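Local coordinates for protein Rubredoxin\:oxygen oxidoreductase (Desulfovibrio gigas, PDB 1E5D) that reduces dioxygen to two water molecules in a four-electron reaction, using a diiron centre in a lactamase-like fold and flavin mononucleotide in a flavodoxin-like one, at residues V40-F48 and S131-F139; P69-L80 and L91-T102. All coordinates share one frame; numbering follows the deposited sequence.

Contact 1. Residues V40-F48 and S131-F139; sequences VEDEKTTLF and SLGKRTVTF
The guanidinium of R135 meets the carbonyl of E41 at its edge. NH2 donates to E41 O over 3.1 Å (151° at the hydrogen), and the oxygen sits 19° out of the guanidinium plane. V40 CG1 approaches NE obliquely, whereas K134 NZ lies above one face near its rim, 3.7 Å from the plane. E158, salt-bridged to NH1 of R135 and more distantly paired with K134, gives these two cations a common acidic partner. The F48 ring receives L132 CD2 at its edge and V137 CG2 obliquely, contacts that are tentative because this ring has two conformers.

The third flat group, the carboxylate of D42, reaches across with CG anti to the backbone N (chi1 -150°). OD1 accepts K134 N on its syn lone pair at 2.7 Å. OD2 takes R135 N at 2.6 Å, also from the syn side but out of plane. A weak bond from E43 N also reaches D42 OD1. In return, K44 N donates to L132 O at 2.7 Å. L132 packs CG and CD2 against T46 OG1 (both 3.8 Å), the side chains crossing at about a right angle.

Two beta-hairpin turns of different sheets are docked here: V40 and T46 close one through paired backbone bonds, and L132 N to R135 O (2.9 Å) belongs to the other. G133 has a positive phi, with backbone angles suited to glycine. Main-chain amides grip both carboxylate oxygens of D42, fixing its rotation and probably stabilising its charge; R135 is near but not bridged, and the E43 carboxylate, poorly ordered and therefore doubtful, lies close to OD1.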
loop_
_atom_site.group_PDB
_atom_site.type_symbol
_atom_site.label_atom_id
_atom_site.label_comp_id
_atom_site.label_asym_id
_atom_site.label_seq_id
_atom_site.Cartn_x
_atom_site.Cartn_y
_atom_site.Cartn_z
ATOM N N VAL A 40 11.192 27.779 29.883
ATOM C CA VAL A 40 11.214 29.219 30.112
ATOM C C VAL A 40 11.443 29.547 31.587
ATOM O O VAL A 40 10.618 29.250 32.454
ATOM C CB VAL A 40 9.910 29.890 29.642
ATOM C CG1 VAL A 40 9.976 31.387 29.903
ATOM C CG2 VAL A 40 9.662 29.595 28.174
ATOM N N GLU A 41 12.593 30.167 31.858
ATOM C CA GLU A 41 12.939 30.572 33.211
ATOM C C GLU A 41 12.265 31.880 33.614
ATOM O O GLU A 41 12.618 32.919 33.056
ATOM C CB GLU A 41 14.453 30.733 33.334
ATOM C CG GLU A 41 15.160 29.392 33.510
ATOM C CD GLU A 41 16.657 29.561 33.669
ATOM O OE1 GLU A 41 17.285 30.207 32.802
ATOM O OE2 GLU A 41 17.198 29.044 34.670
ATOM N N ASP A 42 11.334 31.791 34.546
ATOM C CA ASP A 42 10.659 32.894 35.210
ATOM C C ASP A 42 10.497 32.569 36.702
ATOM O O ASP A 42 11.051 31.582 37.199
ATOM C CB ASP A 42 9.304 33.205 34.590
ATOM C CG ASP A 42 8.897 34.658 34.701
ATOM O OD1 ASP A 42 9.471 35.391 35.534
ATOM O OD2 ASP A 42 7.989 35.089 33.961
ATOM N N GLU A 43 9.743 33.401 37.415
ATOM C CA GLU A 43 9.499 33.110 38.833
ATOM C C GLU A 43 8.747 31.778 38.884
ATOM O O GLU A 43 9.132 30.838 39.568
ATOM C CB GLU A 43 8.746 34.230 39.528
ATOM C CG GLU A 43 8.885 35.615 38.933
ATOM C CD GLU A 43 10.305 36.066 38.667
ATOM O OE1 GLU A 43 11.221 35.660 39.414
ATOM O OE2 GLU A 43 10.520 36.832 37.700
ATOM N N LYS A 44 7.676 31.751 38.103
ATOM C CA LYS A 44 6.998 30.524 37.719
ATOM C C LYS A 44 7.753 29.920 36.535
ATOM O O LYS A 44 7.639 30.399 35.405
ATOM C CB LYS A 44 5.544 30.821 37.385
ATOM C CG LYS A 44 4.547 30.681 38.512
ATOM C CD LYS A 44 5.164 30.684 39.893
ATOM C CE LYS A 44 4.384 29.841 40.884
ATOM N NZ LYS A 44 2.925 29.832 40.591
ATOM N N THR A 45 8.560 28.889 36.782
ATOM C CA THR A 45 9.349 28.339 35.681
ATOM C C THR A 45 8.538 27.319 34.888
ATOM O O THR A 45 7.945 26.393 35.441
ATOM C CB THR A 45 10.658 27.696 36.165
ATOM O OG1 THR A 45 11.563 28.723 36.581
ATOM C CG2 THR A 45 11.320 26.956 35.010
ATOM N N THR A 46 8.514 27.508 33.565
ATOM C CA THR A 46 7.587 26.748 32.741
ATOM C C THR A 46 8.235 25.952 31.615
ATOM O O THR A 46 9.154 26.384 30.926
ATOM C CB THR A 46 6.538 27.689 32.108
ATOM O OG1 THR A 46 5.845 28.376 33.149
ATOM C CG2 THR A 46 5.514 26.875 31.341
ATOM N N LEU A 47 7.696 24.753 31.452
ATOM C CA LEU A 47 8.038 23.819 30.393
ATOM C C LEU A 47 6.916 23.765 29.367
ATOM O O LEU A 47 5.766 23.445 29.698
ATOM C CB LEU A 47 8.274 22.448 31.005
ATOM C CG LEU A 47 9.238 21.495 30.313
ATOM C CD1 LEU A 47 8.504 20.208 29.993
ATOM C CD2 LEU A 47 9.832 22.112 29.062
ATOM N N PHE A 48 7.201 24.082 28.101
ATOM C CA PHE A 48 6.205 23.968 27.044
ATOM C C PHE A 48 6.490 22.694 26.244
ATOM O O PHE A 48 7.672 22.468 25.982
ATOM C CB PHE A 48 6.209 25.163 26.100
ATOM C CG PHE A 48 5.887 26.491 26.759
ATOM C CD1 PHE A 48 6.826 27.126 27.559
ATOM C CD2 PHE A 48 4.650 27.083 26.569
ATOM C CE1 PHE A 48 6.519 28.335 28.158
ATOM C CE2 PHE A 48 4.343 28.293 27.168
ATOM C CZ PHE A 48 5.281 28.925 27.972
ATOM N N SER A 131 0.424 35.057 33.820
ATOM C CA SER A 131 1.632 35.616 34.410
ATOM C C SER A 131 2.575 34.491 34.816
ATOM O O SER A 131 2.151 33.564 35.510
ATOM C CB SER A 131 1.293 36.482 35.625
ATOM O OG SER A 131 2.446 37.097 36.176
ATOM N N LEU A 132 3.831 34.556 34.392
ATOM C CA LEU A 132 4.775 33.504 34.782
ATOM C C LEU A 132 5.780 34.085 35.781
ATOM O O LEU A 132 6.664 33.397 36.278
ATOM C CB LEU A 132 5.472 32.910 33.567
ATOM C CG LEU A 132 4.699 31.938 32.682
ATOM C CD1 LEU A 132 3.307 32.435 32.343
ATOM C CD2 LEU A 132 5.465 31.695 31.385
ATOM N N GLY A 133 5.579 35.365 36.038
ATOM C CA GLY A 133 6.391 36.228 36.865
ATOM C C GLY A 133 6.724 37.503 36.105
ATOM O O GLY A 133 5.857 38.337 35.840
ATOM N N LYS A 134 7.990 37.656 35.718
ATOM C CA LYS A 134 8.348 38.813 34.896
ATOM C C LYS A 134 7.715 38.697 33.517
ATOM O O LYS A 134 7.271 39.683 32.920
ATOM C CB LYS A 134 9.869 38.956 34.809
ATOM C CG LYS A 134 10.414 38.845 33.398
ATOM C CD LYS A 134 11.929 38.760 33.363
ATOM C CE LYS A 134 12.531 39.820 32.457
ATOM N NZ LYS A 134 12.368 39.506 31.010
ATOM N N ARG A 135 7.641 37.488 32.948
ATOM C CA ARG A 135 7.038 37.405 31.612
ATOM C C ARG A 135 5.560 37.086 31.708
ATOM O O ARG A 135 5.092 36.584 32.727
ATOM C CB ARG A 135 7.757 36.355 30.759
ATOM C CG ARG A 135 9.140 36.814 30.332
ATOM C CD ARG A 135 10.000 35.719 29.743
ATOM N NE ARG A 135 11.111 35.332 30.615
ATOM C CZ ARG A 135 12.380 35.597 30.317
ATOM N NH1 ARG A 135 12.647 36.245 29.188
ATOM N NH2 ARG A 135 13.375 35.238 31.113
ATOM N N THR A 136 4.816 37.363 30.640
ATOM C CA THR A 136 3.423 36.894 30.601
ATOM C C THR A 136 3.129 36.276 29.237
ATOM O O THR A 136 3.361 36.858 28.178
ATOM C CB THR A 136 2.438 38.009 30.984
ATOM O OG1 THR A 136 1.455 38.200 29.963
ATOM C CG2 THR A 136 3.167 39.340 31.145
ATOM N N VAL A 137 2.624 35.042 29.244
ATOM C CA VAL A 137 2.394 34.332 27.987
ATOM C C VAL A 137 0.929 34.385 27.592
ATOM O O VAL A 137 0.042 34.437 28.448
ATOM C CB VAL A 137 2.874 32.871 28.087
ATOM C CG1 VAL A 137 2.199 32.159 29.246
ATOM C CG2 VAL A 137 2.620 32.142 26.777
ATOM N N THR A 138 0.660 34.374 26.287
ATOM C CA THR A 138 -0.726 34.413 25.819
ATOM C C THR A 138 -1.076 33.195 24.976
ATOM O O THR A 138 -0.309 32.774 24.107
ATOM C CB THR A 138 -0.974 35.702 25.020
ATOM O OG1 THR A 138 -0.771 36.816 25.901
ATOM C CG2 THR A 138 -2.409 35.760 24.526
ATOM N N PHE A 139 -2.244 32.604 25.229
ATOM C CA PHE A 139 -2.622 31.363 24.571
ATOM C C PHE A 139 -3.615 31.563 23.436
ATOM O O PHE A 139 -4.660 32.187 23.620
ATOM C CB PHE A 139 -3.247 30.382 25.576
ATOM C CG PHE A 139 -2.295 30.006 26.699
ATOM C CD1 PHE A 139 -1.064 29.446 26.412
ATOM C CD2 PHE A 139 -2.641 30.219 28.019
ATOM C CE1 PHE A 139 -0.191 29.098 27.427
ATOM C CE2 PHE A 139 -1.770 29.875 29.035
ATOM C CZ PHE A 139 -0.542 29.321 28.741
#

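Contact 2. Residues P69-L80 and L91-T102; sequences PKKIDYLVIQHL and LIEACQPEKIFT. With FEO (mu-oxo-diiron), chain D.
Backbone hydrogen bonds join strands 74-77 and 99-102 side by side in parallel, their axes 4.4 Å apart and inclined at 20°. K99 N donates to D73 O and L75 N to K99 O (2.9 Å), followed by F101 N to L75 O and I77 N to F101 O, whose short lengths are doubtful. D73 O also takes a weak, bent bond from E98 N.

The aromatic interaction is a T-shaped stack: the edge of F101, led by CE2, stands over one face of Y74, with centroids 4.8 Å apart and planes at 85°. K99 CB runs alongside Y74, 3.6 Å from its CD1, and V76 CG2 touches F101 CB.

Apolar packing occupies the other side of the sheet. L75 CD1 presses on P97 CG (3.4 Å) while its CD2 branch faces L91 CD1, so one leucine touches both helix 88-95 and the turn after it. I77 CG1 lies beside I100 CG2. Ahead of the strand, I72 CD1 meets C95 SG at 3.6 Å.

Polar and charged groups gather at the strand starts. D73 OD1 and E98 OE1 are 4.4 Å apart, but K44 NZ bridges E98 to Y74 OH, and T45 N binds D73 OD2.

This is a beta-alpha-beta crossover of the metallo-beta-lactamase fold. Just past the C-terminal end of strand 74-77, the edge where the metal ligands of this fold gather, H79 NE2 coordinates iron at 2.1 Å, with E81, H146 and D165 as co-ligands. Polar backbone pairing thus adjoins an acid pair, D73 and E98, whose charges are probably offset by K44 and T45.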
loop_
_atom_site.group_PDB
_atom_site.type_symbol
_atom_site.label_atom_id
_atom_site.label_comp_id
_atom_site.label_asym_id
_atom_site.label_seq_id
_atom_site.Cartn_x
_atom_site.Cartn_y
_atom_site.Cartn_z
ATOM N N PRO A 69 14.776 19.878 37.682
ATOM C CA PRO A 69 13.407 19.674 37.194
ATOM C C PRO A 69 12.332 19.928 38.246
ATOM O O PRO A 69 11.232 20.352 37.885
ATOM C CB PRO A 69 13.419 18.198 36.778
ATOM C CG PRO A 69 14.837 17.962 36.380
ATOM C CD PRO A 69 15.662 18.754 37.356
ATOM N N LYS A 70 12.601 19.687 39.523
ATOM C CA LYS A 70 11.583 19.856 40.564
ATOM C C LYS A 70 11.277 21.328 40.829
ATOM O O LYS A 70 10.356 21.640 41.588
ATOM C CB LYS A 70 12.001 19.162 41.862
ATOM C CG LYS A 70 12.795 20.021 42.821
ATOM C CD LYS A 70 14.200 19.505 43.063
ATOM C CE LYS A 70 14.696 19.743 44.476
ATOM N NZ LYS A 70 14.961 21.175 44.781
ATOM N N LYS A 71 12.032 22.225 40.205
ATOM C CA LYS A 71 11.806 23.658 40.311
ATOM C C LYS A 71 10.803 24.134 39.273
ATOM O O LYS A 71 10.264 25.237 39.378
ATOM C CB LYS A 71 13.127 24.422 40.146
ATOM C CG LYS A 71 14.271 23.775 40.912
ATOM C CD LYS A 71 15.277 24.783 41.429
ATOM C CE LYS A 71 14.881 25.332 42.791
ATOM N NZ LYS A 71 16.009 26.098 43.395
ATOM N N ILE A 72 10.549 23.302 38.265
ATOM C CA ILE A 72 9.560 23.675 37.258
ATOM C C ILE A 72 8.184 23.740 37.904
ATOM O O ILE A 72 7.807 22.826 38.645
ATOM C CB ILE A 72 9.513 22.685 36.080
ATOM C CG1 ILE A 72 10.774 22.670 35.212
ATOM C CG2 ILE A 72 8.264 22.933 35.240
ATOM C CD1 ILE A 72 10.776 21.541 34.203
ATOM N N ASP A 73 7.411 24.794 37.648
ATOM C CA ASP A 73 6.108 24.855 38.303
ATOM C C ASP A 73 4.990 24.506 37.326
ATOM O O ASP A 73 3.992 23.894 37.702
ATOM C CB ASP A 73 5.814 26.240 38.878
ATOM C CG ASP A 73 6.881 26.792 39.792
ATOM O OD1 ASP A 73 6.925 26.358 40.966
ATOM O OD2 ASP A 73 7.662 27.654 39.331
ATOM N N TYR A 74 5.193 24.947 36.090
ATOM C CA TYR A 74 4.138 24.881 35.096
ATOM C C TYR A 74 4.490 23.965 33.931
ATOM O O TYR A 74 5.621 23.926 33.452
ATOM C CB TYR A 74 3.844 26.277 34.540
ATOM C CG TYR A 74 3.119 27.212 35.475
ATOM C CD1 TYR A 74 2.322 26.734 36.510
ATOM C CD2 TYR A 74 3.238 28.589 35.316
ATOM C CE1 TYR A 74 1.666 27.615 37.355
ATOM C CE2 TYR A 74 2.586 29.470 36.153
ATOM C CZ TYR A 74 1.802 28.976 37.174
ATOM O OH TYR A 74 1.151 29.853 38.011
ATOM N N LEU A 75 3.459 23.252 33.499
ATOM C CA LEU A 75 3.560 22.427 32.301
ATOM C C LEU A 75 2.494 22.895 31.325
ATOM O O LEU A 75 1.314 22.882 31.667
ATOM C CB LEU A 75 3.408 20.944 32.625
ATOM C CG LEU A 75 4.521 20.330 33.483
ATOM C CD1 LEU A 75 4.176 18.910 33.887
ATOM C CD2 LEU A 75 5.845 20.381 32.739
ATOM N N VAL A 76 2.893 23.327 30.133
ATOM C CA VAL A 76 1.856 23.710 29.169
ATOM C C VAL A 76 1.762 22.655 28.075
ATOM O O VAL A 76 2.693 22.500 27.281
ATOM C CB VAL A 76 2.124 25.087 28.547
ATOM C CG1 VAL A 76 1.184 25.316 27.374
ATOM C CG2 VAL A 76 1.967 26.198 29.576
ATOM N N ILE A 77 0.656 21.915 28.024
ATOM C CA ILE A 77 0.527 20.890 26.989
ATOM C C ILE A 77 -0.403 21.363 25.875
ATOM O O ILE A 77 -1.608 21.467 26.060
ATOM C CB ILE A 77 0.020 19.563 27.552
ATOM C CG1 ILE A 77 0.723 19.155 28.846
ATOM C CG2 ILE A 77 0.155 18.465 26.506
ATOM C CD1 ILE A 77 2.224 19.030 28.642
ATOM N N GLN A 78 0.249 21.631 24.748
ATOM C CA GLN A 78 -0.352 22.265 23.592
ATOM C C GLN A 78 -0.917 21.281 22.583
ATOM O O GLN A 78 -1.622 21.719 21.671
ATOM C CB GLN A 78 0.676 23.139 22.865
ATOM C CG GLN A 78 1.621 23.870 23.815
ATOM C CD GLN A 78 2.188 25.102 23.131
ATOM O OE1 GLN A 78 1.521 26.137 23.102
ATOM N NE2 GLN A 78 3.388 24.976 22.580
ATOM N N HIS A 79 -0.610 20.005 22.739
ATOM C CA HIS A 79 -1.060 19.015 21.731
ATOM C C HIS A 79 -0.987 17.670 22.430
ATOM O O HIS A 79 -0.010 17.449 23.163
ATOM C CB HIS A 79 -0.207 19.191 20.495
ATOM C CG HIS A 79 -0.335 18.313 19.306
ATOM N ND1 HIS A 79 -1.515 17.755 18.879
ATOM C CD2 HIS A 79 0.604 17.880 18.414
ATOM C CE1 HIS A 79 -1.309 17.026 17.800
ATOM N NE2 HIS A 79 -0.017 17.084 17.493
ATOM N N LEU A 80 -1.979 16.794 22.288
ATOM C CA LEU A 80 -1.959 15.587 23.124
ATOM C C LEU A 80 -1.447 14.363 22.381
ATOM O O LEU A 80 -1.314 13.280 22.945
ATOM C CB LEU A 80 -3.352 15.321 23.706
ATOM C CG LEU A 80 -3.597 15.959 25.078
ATOM C CD1 LEU A 80 -2.552 15.464 26.066
ATOM C CD2 LEU A 80 -3.586 17.478 24.989
ATOM N N LEU A 91 7.022 13.514 33.531
ATOM C CA LEU A 91 7.354 14.870 33.955
ATOM C C LEU A 91 6.563 15.270 35.195
ATOM O O LEU A 91 7.075 15.935 36.094
ATOM C CB LEU A 91 7.087 15.855 32.830
ATOM C CG LEU A 91 8.200 16.144 31.831
ATOM C CD1 LEU A 91 7.661 17.132 30.802
ATOM C CD2 LEU A 91 9.455 16.681 32.489
ATOM N N ILE A 92 5.296 14.870 35.235
ATOM C CA ILE A 92 4.495 15.137 36.417
ATOM C C ILE A 92 5.196 14.559 37.643
ATOM O O ILE A 92 5.209 15.144 38.717
ATOM C CB ILE A 92 3.102 14.513 36.308
ATOM C CG1 ILE A 92 2.173 15.312 35.396
ATOM C CG2 ILE A 92 2.490 14.319 37.688
ATOM C CD1 ILE A 92 1.342 14.414 34.518
ATOM N N GLU A 93 5.780 13.394 37.399
ATOM C CA GLU A 93 6.536 12.666 38.405
ATOM C C GLU A 93 7.793 13.417 38.829
ATOM O O GLU A 93 8.022 13.636 40.023
ATOM C CB GLU A 93 6.891 11.279 37.866
ATOM C CG GLU A 93 8.187 10.704 38.403
ATOM C CD GLU A 93 7.977 9.371 39.100
ATOM O OE1 GLU A 93 7.282 8.506 38.526
ATOM O OE2 GLU A 93 8.510 9.210 40.219
ATOM N N ALA A 94 8.627 13.813 37.872
ATOM C CA ALA A 94 9.905 14.432 38.199
ATOM C C ALA A 94 9.770 15.883 38.634
ATOM O O ALA A 94 10.589 16.379 39.407
ATOM C CB ALA A 94 10.849 14.347 37.000
ATOM N N CYS A 95 8.752 16.570 38.133
ATOM C CA CYS A 95 8.652 18.005 38.369
ATOM C C CYS A 95 7.673 18.343 39.485
ATOM O O CYS A 95 7.836 19.370 40.151
ATOM C CB CYS A 95 8.259 18.692 37.053
ATOM S SG CYS A 95 9.576 18.593 35.802
ATOM N N GLN A 96 6.686 17.474 39.680
ATOM C CA GLN A 96 5.619 17.723 40.645
ATOM C C GLN A 96 5.066 19.120 40.385
ATOM O O GLN A 96 5.113 20.020 41.219
ATOM C CB GLN A 96 6.111 17.582 42.077
ATOM C CG GLN A 96 6.960 16.366 42.386
ATOM C CD GLN A 96 8.106 16.634 43.345
ATOM O OE1 GLN A 96 7.949 16.586 44.569
ATOM N NE2 GLN A 96 9.285 16.915 42.795
ATOM N N PRO A 97 4.562 19.333 39.178
ATOM C CA PRO A 97 4.212 20.699 38.783
ATOM C C PRO A 97 3.002 21.203 39.546
ATOM O O PRO A 97 2.108 20.451 39.929
ATOM C CB PRO A 97 3.868 20.553 37.300
ATOM C CG PRO A 97 3.411 19.136 37.175
ATOM C CD PRO A 97 4.272 18.344 38.128
ATOM N N GLU A 98 2.962 22.511 39.760
ATOM C CA GLU A 98 1.799 23.098 40.425
ATOM C C GLU A 98 0.619 23.097 39.467
ATOM O O GLU A 98 -0.535 22.873 39.813
ATOM C CB GLU A 98 2.161 24.496 40.898
ATOM C CG GLU A 98 1.007 25.480 40.961
ATOM C CD GLU A 98 1.448 26.784 41.601
ATOM O OE1 GLU A 98 2.674 27.013 41.690
ATOM O OE2 GLU A 98 0.565 27.563 42.007
ATOM N N LYS A 99 0.926 23.350 38.190
ATOM C CA LYS A 99 -0.187 23.401 37.248
ATOM C C LYS A 99 0.195 22.902 35.865
ATOM O O LYS A 99 1.269 23.116 35.318
ATOM C CB LYS A 99 -0.724 24.836 37.161
ATOM C CG LYS A 99 -1.940 25.081 38.035
ATOM C CD LYS A 99 -1.974 26.506 38.557
ATOM C CE LYS A 99 -3.407 26.947 38.819
ATOM N NZ LYS A 99 -4.343 25.784 38.795
ATOM N N ILE A 100 -0.776 22.199 35.292
ATOM C CA ILE A 100 -0.662 21.732 33.927
ATOM C C ILE A 100 -1.631 22.534 33.068
ATOM O O ILE A 100 -2.839 22.412 33.291
ATOM C CB ILE A 100 -0.991 20.240 33.783
ATOM C CG1 ILE A 100 -0.070 19.315 34.578
ATOM C CG2 ILE A 100 -1.002 19.851 32.309
ATOM C CD1 ILE A 100 -0.533 17.876 34.638
ATOM N N PHE A 101 -1.093 23.319 32.148
ATOM C CA PHE A 101 -1.948 24.099 31.261
ATOM C C PHE A 101 -2.168 23.415 29.915
ATOM O O PHE A 101 -1.202 23.037 29.254
ATOM C CB PHE A 101 -1.352 25.494 31.043
ATOM C CG PHE A 101 -1.324 26.292 32.341
ATOM C CD1 PHE A 101 -2.455 26.958 32.771
ATOM C CD2 PHE A 101 -0.169 26.348 33.099
ATOM C CE1 PHE A 101 -2.433 27.675 33.948
ATOM C CE2 PHE A 101 -0.137 27.073 34.270
ATOM C CZ PHE A 101 -1.271 27.734 34.686
ATOM N N THR A 102 -3.434 23.280 29.538
ATOM C CA THR A 102 -3.811 22.708 28.258
ATOM C C THR A 102 -5.092 23.349 27.736
ATOM O O THR A 102 -5.856 23.994 28.452
ATOM C CB THR A 102 -3.992 21.179 28.345
ATOM O OG1 THR A 102 -4.042 20.645 27.016
ATOM C CG2 THR A 102 -5.310 20.823 29.007
HETATM FE FE1 FEO D . 4.293 16.325 16.408
HETATM FE FE2 FEO D . 0.983 16.141 15.858
HETATM O O FEO D . 2.828 15.609 17.040
HETATM O O HOH W 1 4.759 17.077 18.673
#

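Overall arrangement
After the N-terminal strands 4-7 and 10-17, strand 33-40 turns into strand 46-48 within residues 40-48. The chain then runs through helix 56-64 to residues 69-80. Helix 82-85 leads into helix 88-95, whose last turn opens 91-102, where contact 2 closes a loop of ten residues. Helix 104-114 and strand 121-124 lead on to the hairpin of strands 129-131 and 136-141, where contact 1 closes a loop of 82 residues. Contact 2 is therefore nested inside contact 1. Strands 46-48 and 74-77 are neighbours in one sheet, joined by probable hydrogen bonds such as T45 O to D73 N. Contact 2 extends that sheet sequentially; contact 1 ties it to the second sheet of the same domain.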